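Local coordinates for protein UDP-glucose 4-epimerase (Brucella ovis, PDB 4WOK) that probably interconverts UDP-glucose and UDP-galactose by inverting the sugar at C4, with the bound NAD as redox cofactor, at residues D226-R231 with G266-E271; S275-L279 with L319-R324. The protein carries 2 engineered substitutions. All blocks are in the same frame, centred on the assembly; numbering follows the deposited sequence.

Interaction 1: D226-R231 with G266-E271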
# COMPACT_ATOMS: atom_id res chain seq x y z
N ASP A 226 -24.66 6.25 -7.84
CA ASP A 226 -24.51 7.28 -8.87
C ASP A 226 -24.11 6.72 -10.22
O ASP A 226 -23.88 7.46 -11.18
CB ASP A 226 -23.50 8.35 -8.44
CG ASP A 226 -22.12 7.79 -8.11
OD1 ASP A 226 -21.70 6.79 -8.73
OD2 ASP A 226 -21.47 8.36 -7.22
N GLY A 227 -24.03 5.40 -10.31
CA GLY A 227 -23.75 4.74 -11.57
C GLY A 227 -22.28 4.51 -11.85
O GLY A 227 -21.94 3.73 -12.74
N THR A 228 -21.40 5.19 -11.12
CA THR A 228 -19.96 4.99 -11.30
C THR A 228 -19.46 3.98 -10.28
O THR A 228 -20.08 3.77 -9.24
CB THR A 228 -19.16 6.31 -11.19
OG1 THR A 228 -19.10 6.77 -9.83
CG2 THR A 228 -19.76 7.40 -12.08
N CYS A 229 -18.33 3.34 -10.56
CA CYS A 229 -17.93 2.21 -9.73
C CYS A 229 -17.34 2.65 -8.40
O CYS A 229 -16.79 3.75 -8.26
CB CYS A 229 -16.94 1.30 -10.47
SG CYS A 229 -15.23 1.72 -10.22
N ILE A 230 -17.48 1.77 -7.42
CA ILE A 230 -17.11 2.05 -6.05
C ILE A 230 -15.87 1.24 -5.68
O ILE A 230 -15.80 0.04 -5.95
CB ILE A 230 -18.27 1.72 -5.09
CG1 ILE A 230 -19.47 2.64 -5.36
CG2 ILE A 230 -17.83 1.81 -3.65
CD1 ILE A 230 -20.68 2.32 -4.52
N ARG A 231 -14.88 1.91 -5.10
CA ARG A 231 -13.64 1.23 -4.70
C ARG A 231 -13.24 1.69 -3.31
O ARG A 231 -13.93 2.53 -2.70
CB ARG A 231 -12.53 1.49 -5.72
CG ARG A 231 -12.83 0.98 -7.13
CD ARG A 231 -12.71 -0.54 -7.20
NE ARG A 231 -12.94 -1.09 -8.53
CZ ARG A 231 -14.11 -1.57 -8.95
NH1 ARG A 231 -15.16 -1.55 -8.15
NH2 ARG A 231 -14.22 -2.07 -10.18
N GLY A 266 -16.91 2.13 0.91
CA GLY A 266 -16.38 2.43 -0.40
C GLY A 266 -16.63 3.85 -0.87
O GLY A 266 -17.38 4.62 -0.25
N THR A 267 -16.02 4.20 -1.99
CA THR A 267 -16.14 5.54 -2.57
C THR A 267 -16.25 5.46 -4.08
O THR A 267 -15.45 4.78 -4.72
CB THR A 267 -14.94 6.41 -2.19
OG1 THR A 267 -14.68 6.27 -0.79
CG2 THR A 267 -15.21 7.86 -2.53
N SER A 268 -17.21 6.16 -4.67
CA SER A 268 -17.37 6.12 -6.11
C SER A 268 -16.48 7.15 -6.81
O SER A 268 -16.01 8.11 -6.19
CB SER A 268 -18.83 6.37 -6.50
OG SER A 268 -19.11 7.75 -6.52
N ILE A 269 -16.24 6.93 -8.10
CA ILE A 269 -15.47 7.87 -8.92
C ILE A 269 -16.10 9.26 -8.90
O ILE A 269 -15.40 10.28 -8.77
CB ILE A 269 -15.39 7.39 -10.40
CG1 ILE A 269 -14.78 5.99 -10.49
CG2 ILE A 269 -14.62 8.40 -11.24
CD1 ILE A 269 -13.30 5.93 -10.26
N ARG A 270 -17.42 9.30 -9.03
CA ARG A 270 -18.15 10.56 -9.03
C ARG A 270 -17.90 11.33 -7.75
O ARG A 270 -17.60 12.53 -7.80
CB ARG A 270 -19.66 10.32 -9.23
CG ARG A 270 -20.50 11.59 -9.26
CD ARG A 270 -20.18 12.44 -10.50
NE ARG A 270 -20.57 11.78 -11.74
CZ ARG A 270 -19.99 12.00 -12.92
NH1 ARG A 270 -18.98 12.86 -13.02
NH2 ARG A 270 -20.41 11.34 -13.99
N GLU A 271 -17.97 10.65 -6.60
CA GLU A 271 -17.73 11.30 -5.31
C GLU A 271 -16.36 11.96 -5.29
O GLU A 271 -16.21 13.09 -4.83
CB GLU A 271 -17.82 10.30 -4.17
CG GLU A 271 -19.17 9.64 -3.94
CD GLU A 271 -19.11 8.63 -2.80
OE1 GLU A 271 -18.93 9.05 -1.64
OE2 GLU A 271 -19.21 7.41 -3.06
O HOH W 1 -13.89 4.64 -6.91
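The carboxylate of Asp226 works in two directions at a helix start. Its OD2 accepts from Ser268 OG at 2.5 Å, while its OD1 takes Thr228 N (2.9 Å) and Thr228 OG1 (2.8 Å), the former closing an Asx turn. Ser268 is the N-cap of the helix entered at Ile269 and forms a capping box with Glu271: Glu271 N donates to Ser268 OG at 3.1 Å and Ser268 N to Glu271 OE2 at 2.9 Å. Thr228 OG1 accepts from Arg270 N, an amide of the first turn, at 3.1 Å (165°), and Cys229 O accepts from Ile269 N at 3.2 Å. Just before the helix the two segments pair as short antiparallel strands: Ile230 faces Ser268 in a non-hydrogen-bonded pair, Arg231 faces Thr267 in a hydrogen-bonded one. Strand 267-268 thereby borders the three-stranded mixed sheet outside the Rossmann-type core. At Gly266 a CB would clash with Ile230 CG2. The hydrogen-bonded pair is closed by Arg231 N to Thr267 O (3.0 Å) and Thr267 N to Arg231 O (2.8 Å).

Interaction 2: S275-L279 with L319-R324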
# COMPACT_ATOMS: atom_id res chain seq x y z
N SER A 275 -15.67 15.84 -5.06
CA SER A 275 -14.92 16.33 -3.91
C SER A 275 -13.75 17.21 -4.36
O SER A 275 -13.51 18.27 -3.77
CB SER A 275 -14.41 15.16 -3.07
OG SER A 275 -13.76 15.61 -1.89
N ILE A 276 -13.03 16.78 -5.39
CA ILE A 276 -11.92 17.56 -5.94
C ILE A 276 -12.37 18.94 -6.44
O ILE A 276 -11.73 19.96 -6.15
CB ILE A 276 -11.25 16.81 -7.10
CG1 ILE A 276 -10.53 15.56 -6.58
CG2 ILE A 276 -10.27 17.72 -7.84
CD1 ILE A 276 -10.01 14.66 -7.68
N GLY A 277 -13.47 18.97 -7.19
CA GLY A 277 -13.99 20.22 -7.72
C GLY A 277 -14.35 21.18 -6.61
O GLY A 277 -14.07 22.37 -6.66
N ARG A 278 -14.98 20.63 -5.58
CA ARG A 278 -15.43 21.39 -4.42
C ARG A 278 -14.28 21.97 -3.59
O ARG A 278 -14.30 23.15 -3.24
CB ARG A 278 -16.29 20.50 -3.54
CG ARG A 278 -16.95 21.19 -2.37
CD ARG A 278 -17.66 20.17 -1.51
NE ARG A 278 -18.28 19.13 -2.33
CZ ARG A 278 -18.05 17.83 -2.21
NH1 ARG A 278 -17.22 17.38 -1.28
NH2 ARG A 278 -18.67 16.97 -3.01
N LEU A 279 -13.28 21.15 -3.28
CA LEU A 279 -12.22 21.58 -2.38
C LEU A 279 -11.12 22.38 -3.08
O LEU A 279 -10.38 23.12 -2.43
CB LEU A 279 -11.59 20.36 -1.70
CG LEU A 279 -12.50 19.64 -0.69
CD1 LEU A 279 -11.94 18.26 -0.35
CD2 LEU A 279 -12.64 20.49 0.56
N LEU A 319 -12.99 11.02 3.03
CA LEU A 319 -12.67 11.50 1.68
C LEU A 319 -12.07 12.91 1.70
O LEU A 319 -11.08 13.19 1.02
CB LEU A 319 -13.91 11.48 0.80
CG LEU A 319 -13.68 11.94 -0.64
CD1 LEU A 319 -12.60 11.09 -1.32
CD2 LEU A 319 -14.98 11.89 -1.43
N ASP A 320 -12.67 13.78 2.50
CA ASP A 320 -12.22 15.17 2.53
C ASP A 320 -10.75 15.29 2.97
O ASP A 320 -10.00 16.05 2.37
CB ASP A 320 -13.14 16.00 3.43
CG ASP A 320 -14.32 16.60 2.67
OD1 ASP A 320 -14.76 15.98 1.67
OD2 ASP A 320 -14.81 17.68 3.06
N THR A 321 -10.33 14.51 3.96
CA THR A 321 -8.92 14.53 4.38
C THR A 321 -8.01 13.96 3.29
O THR A 321 -6.94 14.51 3.01
CB THR A 321 -8.71 13.75 5.68
OG1 THR A 321 -9.46 14.38 6.72
CG2 THR A 321 -7.24 13.74 6.07
N ILE A 322 -8.44 12.87 2.68
CA ILE A 322 -7.67 12.28 1.58
C ILE A 322 -7.48 13.31 0.48
O ILE A 322 -6.36 13.54 0.03
CB ILE A 322 -8.38 11.03 1.02
CG1 ILE A 322 -8.28 9.88 2.03
CG2 ILE A 322 -7.83 10.66 -0.34
CD1 ILE A 322 -9.12 8.68 1.68
N ILE A 323 -8.56 13.97 0.08
CA ILE A 323 -8.47 14.91 -1.03
C ILE A 323 -7.64 16.13 -0.66
O ILE A 323 -6.75 16.53 -1.40
CB ILE A 323 -9.85 15.40 -1.49
CG1 ILE A 323 -10.65 14.23 -2.07
CG2 ILE A 323 -9.68 16.51 -2.51
CD1 ILE A 323 -9.91 13.46 -3.14
N ARG A 324 -7.95 16.71 0.50
CA ARG A 324 -7.28 17.91 0.96
C ARG A 324 -5.75 17.73 1.10
O ARG A 324 -4.98 18.64 0.77
CB ARG A 324 -7.88 18.33 2.30
CG ARG A 324 -7.77 19.80 2.61
CD ARG A 324 -8.39 20.12 3.96
NE ARG A 324 -9.81 19.79 4.01
CZ ARG A 324 -10.79 20.65 3.74
NH1 ARG A 324 -10.50 21.91 3.40
NH2 ARG A 324 -12.05 20.27 3.81
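Two helical segments cross at -67°, their axes 10.0 Å apart at closest approach, and no hydrogen bond joins them; 323 Å² of surface is buried, mostly through side-chain packing. Leu319 opens the second segment by placing CD2 3.7 Å from Ser275 CB. One residue on, the CA-to-CB bond of Asp320 points sideways, but its carboxylate approaches the first helix: OD1 lies 3.7 Å from Ser275 OG and 4.1 Å from Arg278 NH1, near the guanidinium plane, so the charges attract without reaching salt-bridge distance. The backbone of Asp320 also takes part, its O lying 4.0 Å from Leu279 CD1. Thr321 and Ile322 turn to other parts of the fold, where both side chains touch His235 of strand 230-235. Ile323, a full turn after Leu319, returns to the interface and meets three residues: CG1 is 3.4 Å from Ser275 OG, CD1 is 4.1 Å from Ile276 CG1, and CG2 is 3.6 Å from Leu279 CD1. The hydroxyl of Ser275 is buried here without a hydrogen-bonding partner in the model. Arg324 then lays one face of its guanidinium over Leu279, with NH2 3.3 Å from Leu279 CD2, and forms a long ion pair within its own helix, NH2 to Asp320 OD2 at 3.9 Å. Leu279, which loses 89 Å² to this contact, thus sits among Asp320, Ile323 and Arg324. Helix 200-209 adds Met205 against both Ile276 and Ile323. Such oblique helix packing is consistent with the small C-terminal domain that accompanies the Rossmann domain in epimerases of this family.

From the N terminus, the chain first completes most of the NAD-binding Rossmann sheet. Interaction 1 then joins 226-231 to 266-271, closing a loop whose 34 intervening residues include helix 236-251 and strand 257-260, an edge strand of the parallel sheet. Interaction 2 opens afterwards, at 275-279, and closes at 319-324 across 39 residues that hold strand 286-289 and helix 304-310. The two loops therefore run in series, neither nested nor crossed. Helix 269-280 serves both, its N terminus in interaction 1 and its later turns in interaction 2. With centres 14 Å apart, the contacts touch at Leu319 CD2, 3.8 Å from Glu271 O and 4.2 Å from Thr267 CG2, linking the mixed sheet to helix 319-326.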